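Local coordinates for fucolectin-related protein (Streptococcus pneumoniae, PDB 2WMF), which is a family 98 glycoside hydrolase that probably cleaves host blood-group carbohydrate antigens during fucose utilization by the bacterium, at residues A[39-44]-A[287-292]; A[68-73]-A[315-320]; A[528-533]-A[570-575]. All coordinates share one frame; numbering follows the deposited sequence.

Contact 1 of 3, residues A[39-44]-A[287-292]; sequences LLLSPL and GTVYNF
Leu39 begins the parallel pairing of strands 39-45 and 289-293, the first and eighth strands of the barrel, whose meeting closes the (beta/alpha)8 cylinder. Leu39 N gives a hydrogen bond to Thr288 O (2.9 Å) and Leu39 O receives one from Tyr290 N (3.0 Å). Leu40 turns to the face where Tyr290 and Phe292 stand. With CG trans to its own N (chi1 174°), CD1 comes to the edge of the Phe292 ring, 3.6 Å from CE2, and helix 307-322 packs on both residues. Leu41 N then bonds to Tyr290 O at 2.9 Å, almost straight at 176°. The Leu41 side chain lies across the Asn291 amide at a slant, CB 3.8 Å from CG and CD1 3.7 Å from ND2. That amide is held at both ends: OD1 accepts a hydrogen bond from Phe292 N, tilted out of the carbonyl plane, and ND2 donates one to Glu77 OE1. Farther on, Pro43 CG rests 3.7 Å from Phe292 O. Three backbone bonds thus close the seam, while hydrocarbon packs against the outer helices 272-283 and 307-322 on one face and, on the other, a leucine borders a buried amide whose rotation is fixed by its two partners.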
# COMPACT_ATOMS: atom_id res chain seq x y z
N LEU A 39 2.10 -1.18 10.80
CA LEU A 39 1.21 -0.11 11.20
C LEU A 39 0.16 0.21 10.13
O LEU A 39 0.48 0.38 8.94
CB LEU A 39 2.01 1.19 11.53
CG LEU A 39 1.18 2.41 11.95
CD1 LEU A 39 0.52 2.10 13.31
CD2 LEU A 39 2.01 3.71 12.05
N LEU A 40 -1.10 0.18 10.56
CA LEU A 40 -2.24 0.56 9.70
C LEU A 40 -2.75 1.91 10.14
O LEU A 40 -3.18 2.07 11.29
CB LEU A 40 -3.34 -0.51 9.78
CG LEU A 40 -4.66 -0.20 9.05
CD1 LEU A 40 -4.41 -0.30 7.53
CD2 LEU A 40 -5.83 -1.14 9.45
N LEU A 41 -2.74 2.89 9.23
CA LEU A 41 -3.29 4.19 9.44
C LEU A 41 -4.68 4.31 8.76
O LEU A 41 -4.85 3.94 7.61
CB LEU A 41 -2.38 5.30 8.91
CG LEU A 41 -1.05 5.48 9.65
CD1 LEU A 41 -0.04 6.31 8.82
CD2 LEU A 41 -1.30 6.13 11.01
N SER A 42 -5.64 4.82 9.52
CA SER A 42 -6.99 5.12 9.05
C SER A 42 -7.29 6.58 9.33
O SER A 42 -7.15 7.05 10.45
CB SER A 42 -8.02 4.22 9.71
OG SER A 42 -7.67 2.85 9.63
N PRO A 43 -7.66 7.35 8.27
CA PRO A 43 -7.77 8.79 8.40
C PRO A 43 -9.15 9.39 8.67
O PRO A 43 -10.18 8.90 8.15
CB PRO A 43 -7.29 9.28 7.04
CG PRO A 43 -7.77 8.23 6.11
CD PRO A 43 -7.82 6.93 6.86
N LEU A 44 -9.14 10.44 9.49
CA LEU A 44 -10.28 11.37 9.69
C LEU A 44 -9.87 12.79 9.21
O LEU A 44 -8.70 13.20 9.23
CB LEU A 44 -10.64 11.42 11.19
CG LEU A 44 -11.23 10.12 11.79
CD1 LEU A 44 -11.28 10.23 13.36
CD2 LEU A 44 -12.63 9.68 11.17
N GLY A 287 8.04 -3.36 3.14
CA GLY A 287 7.28 -2.27 3.71
C GLY A 287 6.44 -2.68 4.91
O GLY A 287 6.04 -3.86 5.05
N THR A 288 6.16 -1.70 5.77
CA THR A 288 5.52 -1.96 7.05
C THR A 288 4.49 -0.94 7.50
O THR A 288 3.92 -1.07 8.59
CB THR A 288 6.60 -2.07 8.17
OG1 THR A 288 7.45 -0.92 8.11
CG2 THR A 288 7.43 -3.35 8.03
N VAL A 289 4.23 0.08 6.67
CA VAL A 289 3.29 1.13 7.02
C VAL A 289 2.30 1.31 5.85
O VAL A 289 2.73 1.50 4.74
CB VAL A 289 4.02 2.48 7.35
CG1 VAL A 289 2.98 3.60 7.54
CG2 VAL A 289 4.92 2.30 8.58
N TYR A 290 1.02 1.27 6.16
CA TYR A 290 -0.07 1.29 5.16
C TYR A 290 -1.08 2.38 5.50
O TYR A 290 -1.63 2.41 6.63
CB TYR A 290 -0.77 -0.07 5.13
CG TYR A 290 0.15 -1.26 4.93
CD1 TYR A 290 0.36 -1.80 3.67
CD2 TYR A 290 0.75 -1.89 6.02
CE1 TYR A 290 1.19 -2.90 3.50
CE2 TYR A 290 1.59 -2.98 5.86
CZ TYR A 290 1.80 -3.50 4.59
OH TYR A 290 2.62 -4.60 4.41
N ASN A 291 -1.33 3.26 4.53
CA ASN A 291 -2.27 4.34 4.63
C ASN A 291 -3.11 4.35 3.34
O ASN A 291 -2.70 3.74 2.37
CB ASN A 291 -1.51 5.68 4.82
CG ASN A 291 -2.33 6.80 5.45
OD1 ASN A 291 -3.56 6.73 5.60
ND2 ASN A 291 -1.60 7.86 5.85
N PHE A 292 -4.24 5.06 3.34
CA PHE A 292 -5.23 4.95 2.27
C PHE A 292 -6.02 6.23 2.05
O PHE A 292 -6.32 6.96 3.01
CB PHE A 292 -6.25 3.83 2.56
CG PHE A 292 -5.58 2.51 2.74
CD1 PHE A 292 -5.34 1.68 1.65
CD2 PHE A 292 -5.08 2.15 3.99
CE1 PHE A 292 -4.66 0.48 1.81
CE2 PHE A 292 -4.38 0.95 4.17
CZ PHE A 292 -4.15 0.13 3.06

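Contact 2 of 3, residues A[68-73]-A[315-320]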
# COMPACT_ATOMS: atom_id res chain seq x y z
N GLU A 68 -10.32 -5.73 17.13
CA GLU A 68 -9.50 -5.82 18.33
C GLU A 68 -8.11 -6.41 18.10
O GLU A 68 -7.15 -5.96 18.71
CB GLU A 68 -10.23 -6.61 19.40
CG GLU A 68 -11.33 -5.83 20.08
CD GLU A 68 -10.95 -4.42 20.59
OE1 GLU A 68 -10.00 -4.28 21.43
OE2 GLU A 68 -11.66 -3.48 20.17
N ASP A 69 -8.01 -7.40 17.21
CA ASP A 69 -6.69 -8.00 16.89
C ASP A 69 -5.79 -7.07 16.09
O ASP A 69 -4.57 -7.27 16.06
CB ASP A 69 -6.85 -9.32 16.14
CG ASP A 69 -7.59 -9.18 14.83
OD1 ASP A 69 -8.70 -8.60 14.83
OD2 ASP A 69 -7.06 -9.66 13.80
N VAL A 70 -6.39 -6.05 15.46
CA VAL A 70 -5.68 -5.09 14.63
C VAL A 70 -5.25 -3.86 15.43
O VAL A 70 -4.23 -3.25 15.11
CB VAL A 70 -6.51 -4.74 13.39
CG1 VAL A 70 -5.91 -3.59 12.57
CG2 VAL A 70 -6.70 -5.98 12.52
N LYS A 71 -6.03 -3.49 16.45
CA LYS A 71 -5.73 -2.32 17.26
C LYS A 71 -4.28 -2.16 17.76
O LYS A 71 -3.76 -1.06 17.78
CB LYS A 71 -6.74 -2.20 18.43
CG LYS A 71 -8.13 -1.65 18.08
CD LYS A 71 -8.95 -1.41 19.36
CE LYS A 71 -10.20 -0.57 19.14
NZ LYS A 71 -11.30 -1.31 18.47
N PRO A 72 -3.61 -3.25 18.20
CA PRO A 72 -2.22 -3.07 18.61
C PRO A 72 -1.26 -2.59 17.53
O PRO A 72 -0.13 -2.22 17.85
CB PRO A 72 -1.80 -4.49 19.11
CG PRO A 72 -3.11 -5.22 19.38
CD PRO A 72 -4.10 -4.63 18.41
N TYR A 73 -1.73 -2.64 16.26
CA TYR A 73 -0.95 -2.34 15.07
C TYR A 73 -1.59 -1.21 14.26
O TYR A 73 -1.37 -1.13 13.06
CB TYR A 73 -0.85 -3.62 14.22
CG TYR A 73 -0.32 -4.79 14.99
CD1 TYR A 73 1.03 -4.88 15.30
CD2 TYR A 73 -1.17 -5.78 15.44
CE1 TYR A 73 1.52 -5.95 16.03
CE2 TYR A 73 -0.70 -6.85 16.20
CZ TYR A 73 0.64 -6.93 16.47
OH TYR A 73 1.14 -8.02 17.23
N PRO A 315 -8.32 -7.79 5.59
CA PRO A 315 -7.79 -9.15 5.41
C PRO A 315 -6.31 -9.18 5.06
O PRO A 315 -5.56 -10.03 5.58
CB PRO A 315 -8.70 -9.74 4.31
CG PRO A 315 -9.99 -9.01 4.51
CD PRO A 315 -9.56 -7.58 4.81
N PHE A 316 -5.85 -8.23 4.23
CA PHE A 316 -4.45 -8.24 3.86
C PHE A 316 -3.59 -7.75 5.03
O PHE A 316 -2.54 -8.33 5.28
CB PHE A 316 -4.10 -7.53 2.57
CG PHE A 316 -2.77 -7.91 2.10
CD1 PHE A 316 -2.59 -9.09 1.37
CD2 PHE A 316 -1.67 -7.18 2.47
CE1 PHE A 316 -1.30 -9.53 1.04
CE2 PHE A 316 -0.35 -7.60 2.10
CZ PHE A 316 -0.19 -8.77 1.39
N PHE A 317 -4.05 -6.76 5.76
CA PHE A 317 -3.29 -6.30 6.92
C PHE A 317 -3.16 -7.41 7.99
O PHE A 317 -2.07 -7.57 8.61
CB PHE A 317 -3.88 -5.04 7.52
CG PHE A 317 -2.95 -4.39 8.53
CD1 PHE A 317 -1.77 -3.79 8.14
CD2 PHE A 317 -3.26 -4.43 9.88
CE1 PHE A 317 -0.91 -3.25 9.04
CE2 PHE A 317 -2.39 -3.87 10.81
CZ PHE A 317 -1.21 -3.29 10.39
N ARG A 318 -4.23 -8.20 8.18
CA ARG A 318 -4.18 -9.37 9.07
C ARG A 318 -3.10 -10.35 8.57
O ARG A 318 -2.35 -10.93 9.38
CB ARG A 318 -5.54 -10.05 9.22
CG ARG A 318 -6.50 -9.31 10.10
CD ARG A 318 -7.85 -10.00 10.20
NE ARG A 318 -8.59 -9.48 11.34
CZ ARG A 318 -9.90 -9.34 11.38
NH1 ARG A 318 -10.65 -9.67 10.35
NH2 ARG A 318 -10.45 -8.87 12.47
N HIS A 319 -3.03 -10.58 7.26
CA HIS A 319 -1.95 -11.40 6.71
C HIS A 319 -0.59 -10.87 7.15
O HIS A 319 0.31 -11.65 7.56
CB HIS A 319 -2.01 -11.49 5.17
CG HIS A 319 -0.92 -12.34 4.61
ND1 HIS A 319 -0.95 -13.72 4.63
CD2 HIS A 319 0.25 -12.00 4.01
CE1 HIS A 319 0.14 -14.18 4.04
NE2 HIS A 319 0.91 -13.17 3.71
N ALA A 320 -0.41 -9.56 7.06
CA ALA A 320 0.87 -8.90 7.36
C ALA A 320 1.22 -8.96 8.87
O ALA A 320 2.40 -9.00 9.23
CB ALA A 320 0.85 -7.44 6.87
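Arg318, on helix 307-322, reaches across to Asp69 in the loop that leads into strand 74-79. From CB the chain sets off with CG opposite the carbonyl carbon (chi1 -75°) and then runs extended to NE, which carries the charge away from the helix. CG passes 4.1 Å from Val70 CG2, the two side chains crossing at about a right angle. CD comes 3.7 Å from Asp69 OD2. NE gives a hydrogen bond to the same OD2 at 2.9 Å, and at the tip NH2 gives a second to Asp69 OD1 at 3.0 Å. This is a side-on, two-nitrogen salt bridge: each carboxylate oxygen offers its syn lone pair to one nitrogen, and the carboxylate and guanidinium planes lie only 24° apart. Within the loop, Tyr73 N bonds back to Val70 O.

Next to the ion pair, nearer the barrel, the Phe317 ring meets Val70, Tyr73 CB and the Tyr73 carbonyl oxygen. Val70 CG1 approaches its CD2 at 3.9 Å, Tyr73 CB lies 3.7 Å from CE2, and Tyr73 O stands 3.4 Å from CZ. Leu40 of the first barrel strand also packs on Val70 and Phe317, so the last helix of the barrel is seated against both the first strand and the loop that follows the first helix. Val70 and Phe317, the buried residues, thus meet through apolar side chains, whereas the partly exposed charges are paired in a geometry that fixes the direction of both groups and probably keeps both ionised.

Contact 3 of 3, residues A[528-533]-A[570-575]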
# COMPACT_ATOMS: atom_id res chain seq x y z
N PHE A 528 -20.22 -14.52 -8.25
CA PHE A 528 -18.99 -15.28 -7.98
C PHE A 528 -18.16 -15.40 -9.27
O PHE A 528 -18.69 -15.44 -10.38
CB PHE A 528 -19.28 -16.68 -7.44
CG PHE A 528 -19.96 -16.72 -6.09
CD1 PHE A 528 -20.18 -15.58 -5.32
CD2 PHE A 528 -20.30 -17.97 -5.54
CE1 PHE A 528 -20.83 -15.67 -4.08
CE2 PHE A 528 -20.90 -18.06 -4.29
CZ PHE A 528 -21.15 -16.92 -3.54
N ARG A 529 -16.85 -15.55 -9.10
CA ARG A 529 -15.89 -15.74 -10.19
C ARG A 529 -15.04 -16.96 -9.77
O ARG A 529 -14.82 -17.18 -8.59
CB ARG A 529 -14.96 -14.50 -10.37
CG ARG A 529 -15.73 -13.22 -10.43
CD ARG A 529 -14.91 -12.06 -10.95
NE ARG A 529 -13.67 -11.70 -10.27
CZ ARG A 529 -13.57 -11.05 -9.10
NH1 ARG A 529 -12.39 -10.67 -8.67
NH2 ARG A 529 -14.64 -10.83 -8.32
N THR A 530 -14.50 -17.67 -10.75
CA THR A 530 -13.84 -18.94 -10.49
C THR A 530 -12.30 -18.85 -10.51
O THR A 530 -11.69 -18.31 -11.46
CB THR A 530 -14.25 -19.98 -11.55
OG1 THR A 530 -15.68 -20.12 -11.52
CG2 THR A 530 -13.60 -21.34 -11.21
N THR A 531 -11.68 -19.36 -9.46
CA THR A 531 -10.25 -19.55 -9.34
C THR A 531 -10.06 -21.05 -9.34
O THR A 531 -10.68 -21.75 -8.56
CB THR A 531 -9.69 -18.98 -8.02
OG1 THR A 531 -9.99 -17.59 -7.92
CG2 THR A 531 -8.18 -19.21 -7.94
N THR A 532 -9.22 -21.54 -10.26
CA THR A 532 -8.99 -22.99 -10.39
C THR A 532 -7.55 -23.24 -9.92
O THR A 532 -6.58 -22.63 -10.44
CB THR A 532 -9.16 -23.45 -11.83
OG1 THR A 532 -10.47 -23.08 -12.30
CG2 THR A 532 -8.94 -24.98 -11.92
N LEU A 533 -7.43 -24.15 -8.95
CA LEU A 533 -6.14 -24.50 -8.34
C LEU A 533 -5.85 -25.98 -8.64
O LEU A 533 -6.68 -26.84 -8.35
CB LEU A 533 -6.24 -24.28 -6.83
CG LEU A 533 -5.02 -24.70 -6.02
CD1 LEU A 533 -3.82 -23.93 -6.49
CD2 LEU A 533 -5.33 -24.52 -4.49
N THR A 570 -11.82 -26.28 -7.74
CA THR A 570 -12.43 -25.20 -8.51
C THR A 570 -13.23 -24.41 -7.51
O THR A 570 -14.18 -24.93 -6.96
CB THR A 570 -13.33 -25.80 -9.60
OG1 THR A 570 -12.48 -26.62 -10.41
CG2 THR A 570 -13.92 -24.71 -10.45
N VAL A 571 -12.81 -23.17 -7.23
CA VAL A 571 -13.42 -22.35 -6.18
C VAL A 571 -14.20 -21.23 -6.87
O VAL A 571 -13.62 -20.44 -7.59
CB VAL A 571 -12.37 -21.74 -5.22
CG1 VAL A 571 -13.05 -20.96 -4.11
CG2 VAL A 571 -11.47 -22.87 -4.63
N ASN A 572 -15.50 -21.14 -6.62
CA ASN A 572 -16.32 -20.01 -7.13
C ASN A 572 -16.58 -19.08 -5.96
O ASN A 572 -17.15 -19.50 -4.94
CB ASN A 572 -17.66 -20.54 -7.65
CG ASN A 572 -17.50 -21.82 -8.37
OD1 ASN A 572 -17.91 -22.91 -7.86
ND2 ASN A 572 -16.83 -21.77 -9.51
N HIS A 573 -16.12 -17.84 -6.05
CA HIS A 573 -16.09 -17.00 -4.85
C HIS A 573 -16.20 -15.52 -5.20
O HIS A 573 -15.91 -15.14 -6.31
CB HIS A 573 -14.88 -17.34 -3.96
CG HIS A 573 -13.51 -17.04 -4.52
ND1 HIS A 573 -12.98 -17.63 -5.66
CD2 HIS A 573 -12.52 -16.28 -4.00
CE1 HIS A 573 -11.71 -17.23 -5.79
NE2 HIS A 573 -11.43 -16.38 -4.82
N ASN A 574 -16.63 -14.74 -4.21
CA ASN A 574 -16.44 -13.29 -4.24
C ASN A 574 -16.04 -12.90 -2.84
O ASN A 574 -16.88 -12.68 -1.98
CB ASN A 574 -17.68 -12.55 -4.72
CG ASN A 574 -17.39 -11.07 -5.03
OD1 ASN A 574 -16.36 -10.57 -4.64
ND2 ASN A 574 -18.29 -10.40 -5.77
N GLY A 575 -14.74 -12.94 -2.59
CA GLY A 575 -14.22 -12.79 -1.24
C GLY A 575 -13.06 -13.72 -0.97
O GLY A 575 -12.40 -14.23 -1.91
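Arg529 and His573 form a hydrogen-bonded pair in the antiparallel strands 529-536 and 566-573, whose short segments run at 154° to each other. Arg529 N bonds to His573 O at 3.0 Å and His573 N to Arg529 O at 2.9 Å, both donors standing out of the carbonyl planes. Thr531 and Val571 repeat the two-bond pattern, Thr531 N to Val571 O and Val571 N to Thr531 O, both 2.9 Å, now nearly along the C=O axis. Between them, Thr530 and Asn572 make a non-hydrogen-bonded pair, CA to CA 4.3 Å. The two strands are neighbours inside one sheet of a C-terminal beta-sandwich, and Thr531, Val571 and His573 face the other sheet, touching Leu481. On the opposite face Asn572 lies beside Thr530, pointing the same way. Its ND2 gives a hydrogen bond to Thr530 OG1 at 2.8 Å, with the oxygen 4° out of the amide plane, while OD1 bonds to Thr555. Thr530 CG2 is pressed against Thr570 CG2 at 3.5 Å, tighter than usual carbon contact. At the strand end one face of the Phe528 ring lies against His573 CA, and its CD1 is 4.0 Å from Asn574 CB, ring and amide turned 85° apart. The Arg529 chain bends at chi3, its guanidinium edge near Asn574 OD1 (itself bonded to Arg485 N) and bonding to Asn483 O, Pro464 O and Thr463 OG1.

How the contacts relate
From the N terminus, strand 39-45 comes first and the loop 68-73 follows; their partners, 287-292 and then 315-320, arrive in the same order, so contacts 1 and 2 cross. Each closes a loop of about 240 residues that holds most of the barrel. They also touch: Tyr73 O probably accepts a hydrogen bond from Leu40 N, and Phe317 packs on Tyr290. Contact 3 opens later and closes a short, helix-free excursion of 36 residues in the C-terminal part. Its nearest atoms are about 8 Å from contact 2, and strand 477-482 lies between them, meeting His319 through Leu480 and also the sandwich face of contact 3.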